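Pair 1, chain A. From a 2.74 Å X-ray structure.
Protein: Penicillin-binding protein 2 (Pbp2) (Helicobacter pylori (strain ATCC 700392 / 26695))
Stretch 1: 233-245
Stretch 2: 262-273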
# COMPACT_ATOMS: atom_id res chain seq x y z
N LEU A 233 11.98 12.01 2.96
CA LEU A 233 12.64 12.43 4.19
C LEU A 233 14.15 12.45 4.01
O LEU A 233 14.70 11.74 3.18
CB LEU A 233 12.32 11.48 5.35
CG LEU A 233 10.86 11.18 5.65
CD1 LEU A 233 10.75 10.35 6.91
CD2 LEU A 233 10.08 12.46 5.82
N SER A 234 14.80 13.26 4.85
CA SER A 234 16.23 13.47 4.78
C SER A 234 17.06 12.36 5.43
O SER A 234 18.27 12.31 5.24
CB SER A 234 16.59 14.80 5.43
OG SER A 234 16.03 14.88 6.73
N LEU A 235 16.42 11.46 6.17
CA LEU A 235 17.15 10.35 6.75
C LEU A 235 17.99 9.59 5.72
O LEU A 235 17.62 9.52 4.56
CB LEU A 235 16.18 9.36 7.40
CG LEU A 235 15.35 9.80 8.59
CD1 LEU A 235 14.46 8.64 8.99
CD2 LEU A 235 16.23 10.22 9.75
N ASP A 236 19.10 9.01 6.15
CA ASP A 236 19.80 8.02 5.36
C ASP A 236 19.69 6.68 6.05
O ASP A 236 20.15 6.52 7.16
CB ASP A 236 21.27 8.40 5.19
CG ASP A 236 22.05 7.43 4.26
OD1 ASP A 236 21.65 6.24 4.14
OD2 ASP A 236 23.07 7.86 3.68
N LYS A 237 19.09 5.73 5.37
CA LYS A 237 18.81 4.40 5.93
C LYS A 237 20.05 3.68 6.46
O LYS A 237 19.98 2.93 7.44
CB LYS A 237 18.11 3.55 4.87
CG LYS A 237 17.84 2.12 5.26
CD LYS A 237 17.33 1.33 4.07
CE LYS A 237 17.27 -0.14 4.43
NZ LYS A 237 16.47 -0.97 3.48
N ARG A 238 21.20 3.90 5.83
CA ARG A 238 22.43 3.26 6.28
C ARG A 238 22.88 3.87 7.60
O ARG A 238 23.18 3.16 8.55
CB ARG A 238 23.52 3.42 5.23
CG ARG A 238 23.24 2.66 3.94
CD ARG A 238 24.05 3.19 2.76
NE ARG A 238 23.69 4.56 2.46
CZ ARG A 238 24.34 5.35 1.60
NH1 ARG A 238 25.40 4.89 0.94
NH2 ARG A 238 23.94 6.60 1.41
N LEU A 239 22.89 5.20 7.65
CA LEU A 239 23.28 5.92 8.86
C LEU A 239 22.41 5.58 10.06
O LEU A 239 22.92 5.52 11.17
CB LEU A 239 23.25 7.42 8.61
CG LEU A 239 24.29 7.98 7.65
CD1 LEU A 239 24.11 9.49 7.52
CD2 LEU A 239 25.71 7.67 8.09
N GLN A 240 21.11 5.37 9.85
CA GLN A 240 20.20 4.97 10.94
C GLN A 240 20.46 3.55 11.40
O GLN A 240 20.35 3.24 12.59
CB GLN A 240 18.73 5.10 10.56
CG GLN A 240 18.11 6.46 10.89
CD GLN A 240 17.41 6.55 12.23
OE1 GLN A 240 17.24 7.65 12.74
NE2 GLN A 240 16.96 5.43 12.80
N LYS A 241 20.80 2.66 10.48
CA LYS A 241 21.12 1.30 10.89
C LYS A 241 22.38 1.30 11.74
O LYS A 241 22.47 0.51 12.69
CB LYS A 241 21.25 0.36 9.69
CG LYS A 241 19.90 -0.06 9.15
CD LYS A 241 19.99 -1.19 8.16
CE LYS A 241 18.61 -1.49 7.61
NZ LYS A 241 18.65 -2.56 6.58
N GLU A 242 23.32 2.18 11.41
CA GLU A 242 24.52 2.37 12.23
C GLU A 242 24.10 2.83 13.61
O GLU A 242 24.53 2.26 14.61
CB GLU A 242 25.46 3.40 11.60
CG GLU A 242 26.73 3.69 12.40
CD GLU A 242 27.54 2.44 12.72
OE1 GLU A 242 27.34 1.40 12.07
OE2 GLU A 242 28.38 2.49 13.64
N ALA A 243 23.26 3.85 13.64
CA ALA A 243 22.74 4.41 14.88
C ALA A 243 22.09 3.33 15.74
O ALA A 243 22.35 3.26 16.93
CB ALA A 243 21.75 5.51 14.57
N ASP A 244 21.27 2.48 15.15
CA ASP A 244 20.65 1.38 15.89
C ASP A 244 21.74 0.48 16.48
O ASP A 244 21.71 0.17 17.65
CB ASP A 244 19.67 0.59 15.01
CG ASP A 244 18.29 1.26 14.88
OD1 ASP A 244 18.16 2.50 15.01
OD2 ASP A 244 17.30 0.54 14.64
N LYS A 245 22.70 0.09 15.66
CA LYS A 245 23.80 -0.79 16.10
C LYS A 245 24.53 -0.20 17.32
O LYS A 245 24.85 -0.91 18.25
CB LYS A 245 24.79 -1.00 14.94
CG LYS A 245 26.01 -1.87 15.20
CD LYS A 245 25.70 -3.35 15.12
CE LYS A 245 26.99 -4.19 15.13
NZ LYS A 245 26.77 -5.63 15.45
N GLY A 262 19.47 22.17 8.22
CA GLY A 262 18.65 21.57 9.28
C GLY A 262 18.12 20.17 9.00
O GLY A 262 17.26 19.68 9.72
N GLU A 263 18.63 19.54 7.95
CA GLU A 263 18.19 18.20 7.61
C GLU A 263 18.70 17.19 8.65
O GLU A 263 19.87 17.21 9.02
CB GLU A 263 18.64 17.82 6.19
CG GLU A 263 17.82 18.46 5.08
CD GLU A 263 18.22 18.01 3.67
OE1 GLU A 263 19.29 17.39 3.51
OE2 GLU A 263 17.43 18.29 2.73
N LEU A 264 17.80 16.34 9.12
CA LEU A 264 18.16 15.26 10.02
C LEU A 264 18.46 13.98 9.22
O LEU A 264 17.60 13.44 8.52
CB LEU A 264 17.04 15.02 11.03
CG LEU A 264 16.79 16.21 11.94
CD1 LEU A 264 15.50 16.03 12.71
CD2 LEU A 264 17.95 16.46 12.90
N LEU A 265 19.70 13.52 9.31
CA LEU A 265 20.11 12.31 8.66
C LEU A 265 19.90 11.12 9.60
O LEU A 265 19.65 10.02 9.15
CB LEU A 265 21.57 12.41 8.23
CG LEU A 265 21.97 13.56 7.29
CD1 LEU A 265 23.47 13.59 7.01
CD2 LEU A 265 21.22 13.49 5.97
N VAL A 266 20.03 11.34 10.90
CA VAL A 266 19.69 10.34 11.90
C VAL A 266 18.80 10.96 12.98
O VAL A 266 18.90 12.15 13.27
CB VAL A 266 20.95 9.79 12.57
CG1 VAL A 266 20.61 8.76 13.62
CG2 VAL A 266 21.87 9.18 11.52
N ALA A 267 17.93 10.13 13.55
CA ALA A 267 17.12 10.45 14.72
C ALA A 267 16.69 9.12 15.36
O ALA A 267 15.64 8.53 15.03
CB ALA A 267 15.92 11.29 14.34
N GLY A 268 17.52 8.64 16.27
CA GLY A 268 17.21 7.42 16.97
C GLY A 268 16.71 7.68 18.37
O GLY A 268 17.21 8.56 19.05
N SER A 269 15.73 6.89 18.79
CA SER A 269 15.27 6.90 20.18
C SER A 269 15.16 5.48 20.67
O SER A 269 14.46 4.68 20.06
CB SER A 269 13.92 7.61 20.33
OG SER A 269 13.34 7.34 21.61
N TYR A 270 15.81 5.17 21.78
CA TYR A 270 16.04 3.76 22.15
C TYR A 270 15.57 3.41 23.55
O TYR A 270 16.01 4.02 24.53
CB TYR A 270 17.51 3.41 21.98
CG TYR A 270 17.96 3.72 20.59
CD1 TYR A 270 17.76 2.80 19.56
CD2 TYR A 270 18.53 4.95 20.27
CE1 TYR A 270 18.15 3.10 18.25
CE2 TYR A 270 18.92 5.26 18.98
CZ TYR A 270 18.72 4.33 17.98
OH TYR A 270 19.11 4.58 16.70
N PRO A 271 14.68 2.42 23.64
CA PRO A 271 14.23 1.54 22.56
C PRO A 271 13.33 2.13 21.50
O PRO A 271 12.45 2.91 21.83
CB PRO A 271 13.41 0.46 23.30
CG PRO A 271 13.65 0.65 24.75
CD PRO A 271 14.07 2.07 24.93
N GLU A 272 13.55 1.75 20.25
CA GLU A 272 12.55 1.90 19.18
C GLU A 272 11.51 0.76 19.35
O GLU A 272 11.69 -0.12 20.19
CB GLU A 272 13.22 1.82 17.79
CG GLU A 272 14.34 2.81 17.50
CD GLU A 272 13.86 4.15 16.95
OE1 GLU A 272 12.63 4.37 16.95
OE2 GLU A 272 14.70 4.98 16.53
N TYR A 273 10.43 0.79 18.56
CA TYR A 273 9.43 -0.30 18.54
C TYR A 273 8.98 -0.59 17.11
O TYR A 273 9.18 0.22 16.22
CB TYR A 273 8.21 0.04 19.42
CG TYR A 273 7.41 1.24 18.98
CD1 TYR A 273 6.24 1.09 18.23
CD2 TYR A 273 7.80 2.53 19.31
CE1 TYR A 273 5.50 2.20 17.82
CE2 TYR A 273 7.07 3.64 18.90
CZ TYR A 273 5.92 3.47 18.15
OH TYR A 273 5.22 4.57 17.73

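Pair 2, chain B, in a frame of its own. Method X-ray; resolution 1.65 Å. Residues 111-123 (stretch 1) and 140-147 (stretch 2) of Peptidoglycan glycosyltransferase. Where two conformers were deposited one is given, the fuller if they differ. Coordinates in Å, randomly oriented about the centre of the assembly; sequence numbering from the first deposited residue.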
# COMPACT_ATOMS: atom_id res chain seq x y z
N LEU B 111 -8.17 -17.69 -2.06
CA LEU B 111 -7.74 -16.33 -1.77
C LEU B 111 -8.80 -15.33 -2.22
O LEU B 111 -9.73 -15.68 -2.96
CB LEU B 111 -6.43 -16.01 -2.49
CG LEU B 111 -5.26 -16.94 -2.19
CD1 LEU B 111 -4.00 -16.46 -2.92
CD2 LEU B 111 -5.01 -17.05 -0.68
N THR B 112 -8.63 -14.09 -1.77
CA THR B 112 -9.50 -12.98 -2.18
C THR B 112 -9.12 -12.40 -3.55
O THR B 112 -9.89 -11.63 -4.13
CB THR B 112 -9.43 -11.83 -1.17
OG1 THR B 112 -8.06 -11.53 -0.89
CG2 THR B 112 -10.13 -12.21 0.15
N LEU B 113 -7.95 -12.77 -4.06
CA LEU B 113 -7.42 -12.17 -5.29
C LEU B 113 -8.32 -12.43 -6.49
O LEU B 113 -8.88 -13.53 -6.63
CB LEU B 113 -6.04 -12.74 -5.60
CG LEU B 113 -4.95 -12.61 -4.54
CD1 LEU B 113 -3.68 -13.23 -5.09
CD2 LEU B 113 -4.74 -11.15 -4.14
N ASN B 114 -8.45 -11.43 -7.36
CA ASN B 114 -9.07 -11.63 -8.66
C ASN B 114 -7.96 -11.74 -9.70
O ASN B 114 -7.07 -10.90 -9.74
CB ASN B 114 -10.01 -10.48 -9.01
CG ASN B 114 -10.54 -10.59 -10.45
OD1 ASN B 114 -9.93 -10.08 -11.38
ND2 ASN B 114 -11.66 -11.31 -10.62
N SER B 115 -7.97 -12.79 -10.52
CA SER B 115 -6.84 -13.00 -11.42
C SER B 115 -6.63 -11.88 -12.44
O SER B 115 -5.49 -11.58 -12.79
CB SER B 115 -6.94 -14.37 -12.12
OG SER B 115 -8.04 -14.40 -13.01
N LYS B 116 -7.71 -11.24 -12.88
CA LYS B 116 -7.59 -10.18 -13.89
C LYS B 116 -7.06 -8.88 -13.29
O LYS B 116 -6.24 -8.19 -13.90
CB LYS B 116 -8.93 -9.93 -14.60
CG LYS B 116 -9.41 -11.12 -15.42
CD LYS B 116 -10.83 -10.88 -15.95
CE LYS B 116 -10.91 -9.62 -16.79
NZ LYS B 116 -12.30 -9.36 -17.29
N ILE B 117 -7.53 -8.55 -12.08
CA ILE B 117 -7.02 -7.37 -11.39
C ILE B 117 -5.56 -7.61 -11.00
O ILE B 117 -4.72 -6.73 -11.12
CB ILE B 117 -7.89 -7.02 -10.16
CG1 ILE B 117 -9.33 -6.79 -10.61
CG2 ILE B 117 -7.38 -5.76 -9.49
CD1 ILE B 117 -10.29 -6.49 -9.46
N GLN B 118 -5.27 -8.83 -10.55
CA GLN B 118 -3.89 -9.19 -10.21
C GLN B 118 -2.97 -9.02 -11.42
O GLN B 118 -1.89 -8.46 -11.31
CB GLN B 118 -3.84 -10.63 -9.71
CG GLN B 118 -2.42 -11.10 -9.36
CD GLN B 118 -1.87 -10.45 -8.11
OE1 GLN B 118 -2.61 -10.10 -7.20
NE2 GLN B 118 -0.54 -10.33 -8.05
N GLN B 119 -3.43 -9.47 -12.59
CA GLN B 119 -2.61 -9.35 -13.80
C GLN B 119 -2.40 -7.88 -14.16
O GLN B 119 -1.31 -7.49 -14.60
CB GLN B 119 -3.23 -10.12 -14.98
CG GLN B 119 -2.34 -10.17 -16.19
CD GLN B 119 -1.04 -10.88 -15.90
OE1 GLN B 119 -1.05 -12.04 -15.48
NE2 GLN B 119 0.09 -10.20 -16.11
N ALA B 120 -3.44 -7.06 -13.99
CA ALA B 120 -3.31 -5.64 -14.29
C ALA B 120 -2.29 -4.99 -13.37
O ALA B 120 -1.49 -4.16 -13.82
CB ALA B 120 -4.66 -4.92 -14.18
N ALA B 121 -2.31 -5.36 -12.10
CA ALA B 121 -1.34 -4.82 -11.14
C ALA B 121 0.08 -5.21 -11.54
O ALA B 121 1.01 -4.40 -11.49
CB ALA B 121 -1.66 -5.30 -9.74
N GLN B 122 0.25 -6.46 -11.96
CA GLN B 122 1.57 -6.93 -12.38
C GLN B 122 2.01 -6.26 -13.68
O GLN B 122 3.19 -5.92 -13.84
CB GLN B 122 1.57 -8.46 -12.52
CG GLN B 122 1.30 -9.14 -11.19
CD GLN B 122 1.35 -10.66 -11.27
OE1 GLN B 122 0.84 -11.34 -10.38
NE2 GLN B 122 1.99 -11.19 -12.31
N ASP B 123 1.08 -6.05 -14.60
CA ASP B 123 1.41 -5.38 -15.86
C ASP B 123 1.87 -3.94 -15.63
O ASP B 123 2.73 -3.43 -16.36
CB ASP B 123 0.22 -5.40 -16.82
CG ASP B 123 -0.09 -6.79 -17.38
OD1 ASP B 123 0.76 -7.71 -17.26
OD2 ASP B 123 -1.18 -6.96 -17.95
N GLY B 140 -12.12 -4.91 3.33
CA GLY B 140 -10.71 -5.16 3.59
C GLY B 140 -10.13 -6.27 2.71
O GLY B 140 -8.96 -6.63 2.85
N ALA B 141 -10.95 -6.84 1.83
CA ALA B 141 -10.45 -7.91 0.96
C ALA B 141 -9.39 -7.39 -0.00
O ALA B 141 -9.56 -6.34 -0.62
CB ALA B 141 -11.58 -8.57 0.18
N ILE B 142 -8.32 -8.15 -0.15
CA ILE B 142 -7.25 -7.81 -1.08
C ILE B 142 -7.52 -8.42 -2.46
O ILE B 142 -7.52 -9.65 -2.63
CB ILE B 142 -5.89 -8.25 -0.54
CG1 ILE B 142 -5.59 -7.43 0.72
CG2 ILE B 142 -4.81 -8.02 -1.57
CD1 ILE B 142 -4.40 -7.85 1.40
N LEU B 143 -7.78 -7.56 -3.44
CA LEU B 143 -8.14 -8.01 -4.79
C LEU B 143 -6.91 -8.23 -5.67
O LEU B 143 -6.98 -8.99 -6.64
CB LEU B 143 -9.08 -6.99 -5.45
CG LEU B 143 -10.32 -6.57 -4.64
CD1 LEU B 143 -11.17 -5.56 -5.41
CD2 LEU B 143 -11.19 -7.77 -4.26
N ALA B 144 -5.82 -7.53 -5.36
CA ALA B 144 -4.53 -7.74 -6.04
C ALA B 144 -3.40 -7.34 -5.10
O ALA B 144 -3.52 -6.41 -4.31
CB ALA B 144 -4.44 -6.91 -7.35
N MSE B 145 -2.29 -8.06 -5.19
CA MSE B 145 -1.11 -7.75 -4.39
C MSE B 145 0.08 -8.22 -5.21
O MSE B 145 0.28 -9.42 -5.39
CB MSE B 145 -1.18 -8.44 -3.02
CG MSE B 145 0.02 -8.19 -2.14
SE MSE B 145 -0.30 -8.81 -0.31
CE MSE B 145 -0.92 -7.14 0.41
N ALA B 146 0.82 -7.26 -5.77
CA ALA B 146 1.93 -7.55 -6.70
C ALA B 146 3.23 -6.87 -6.30
O ALA B 146 3.23 -5.73 -5.83
CB ALA B 146 1.57 -7.13 -8.11
N SER B 147 4.33 -7.58 -6.49
CA SER B 147 5.66 -7.00 -6.30
C SER B 147 6.46 -7.22 -7.58
O SER B 147 6.22 -8.18 -8.31
CB SER B 147 6.38 -7.68 -5.13
OG SER B 147 5.60 -7.61 -3.95

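In both pairs a short loop leads into a helix that runs alongside a strand, the two N-to-C directions 31° apart in pair 1 and 29° in pair 2. Fourteen central residues superpose to 0.5 Å, yet the axes approach to 8.1 Å in pair 1 and 7.3 Å in pair 2, and the side chains account for much of how that gap is filled.

The polar frame at the loop is the same in both. A hydroxyl reaches a strand-side carbonyl in each: Ser A234 OG donates to Leu A264 O at 2.8 Å, and the matched Thr B112 OG1 to Ile B142 O at 2.6 Å. The methyl CG2 that Thr B112 adds packs on Ala B141 CB at 3.9 Å, where pair 1 sets Ser A234 CB against Glu A263 CB at 3.7 Å. Two residues on, the backbone repeats the theme, with Asp A236 N bonding Leu A265 O at 3.2 Å and Asn B114 N bonding Leu B143 O at 2.9 Å. These two residues also cap the helix: Asp A236 OD1 accepts from Arg A238 N at 2.9 Å, Asn B114 OD1 from Ile B117 N at 2.9 Å. Between hydroxyl and cap, Leu A235 and Leu B113 coincide: Leu A235 CD2 lies 4.1 Å from Val A266 CA, and Leu B113 CD2 3.9 Å from Ala B144 CA.

The glutamine is the shared clasp. Gln A240 OE1 accepts from Ala A267 N at 2.7 Å, and Gln B118 OE1 from Met B145 N at 2.9 Å, despite different rotamers. Pair 2 closes the clasp with a second bond, Gln B118 NE2 to Met B145 O at 2.9 Å.

The strand position is smaller in pair 2, alanine for valine, while the helix residue keeps its size as isoleucine for leucine. Leu A239 CB meets Val A266 CG2 at 3.7 Å; the matched Ile B117 CG2 meets Ala B144 CB at 3.8 Å. One turn later both helices offer alanine: Ala A243 CB lies 3.6 Å from Val A266 CG1, while Ala B121 CB lies 4.0 Å from Ala B144 CB and 4.1 Å from Ala B146 CB.

The sharpest divergence is at Gly A268, matched by Ala B146. In pair 1 a CB on Gly A268 would fall 2.1 Å from Tyr A270 OH, so glycine leaves room for the tyrosine, whose OH donates to Asp A244 OD1 at 2.8 Å, at the ring edge. In pair 2 Ala B146 CB packs 3.7 Å from Gln B122 CG, Gln B122 being the counterpart of Asp A244. The rule is to fix the hydroxyl, the backbone bond at the cap and the glutamine, keep alanine one turn beyond the leucine or isoleucine, and let the residue at Gly A268 and Ala B146 suit its own surroundings.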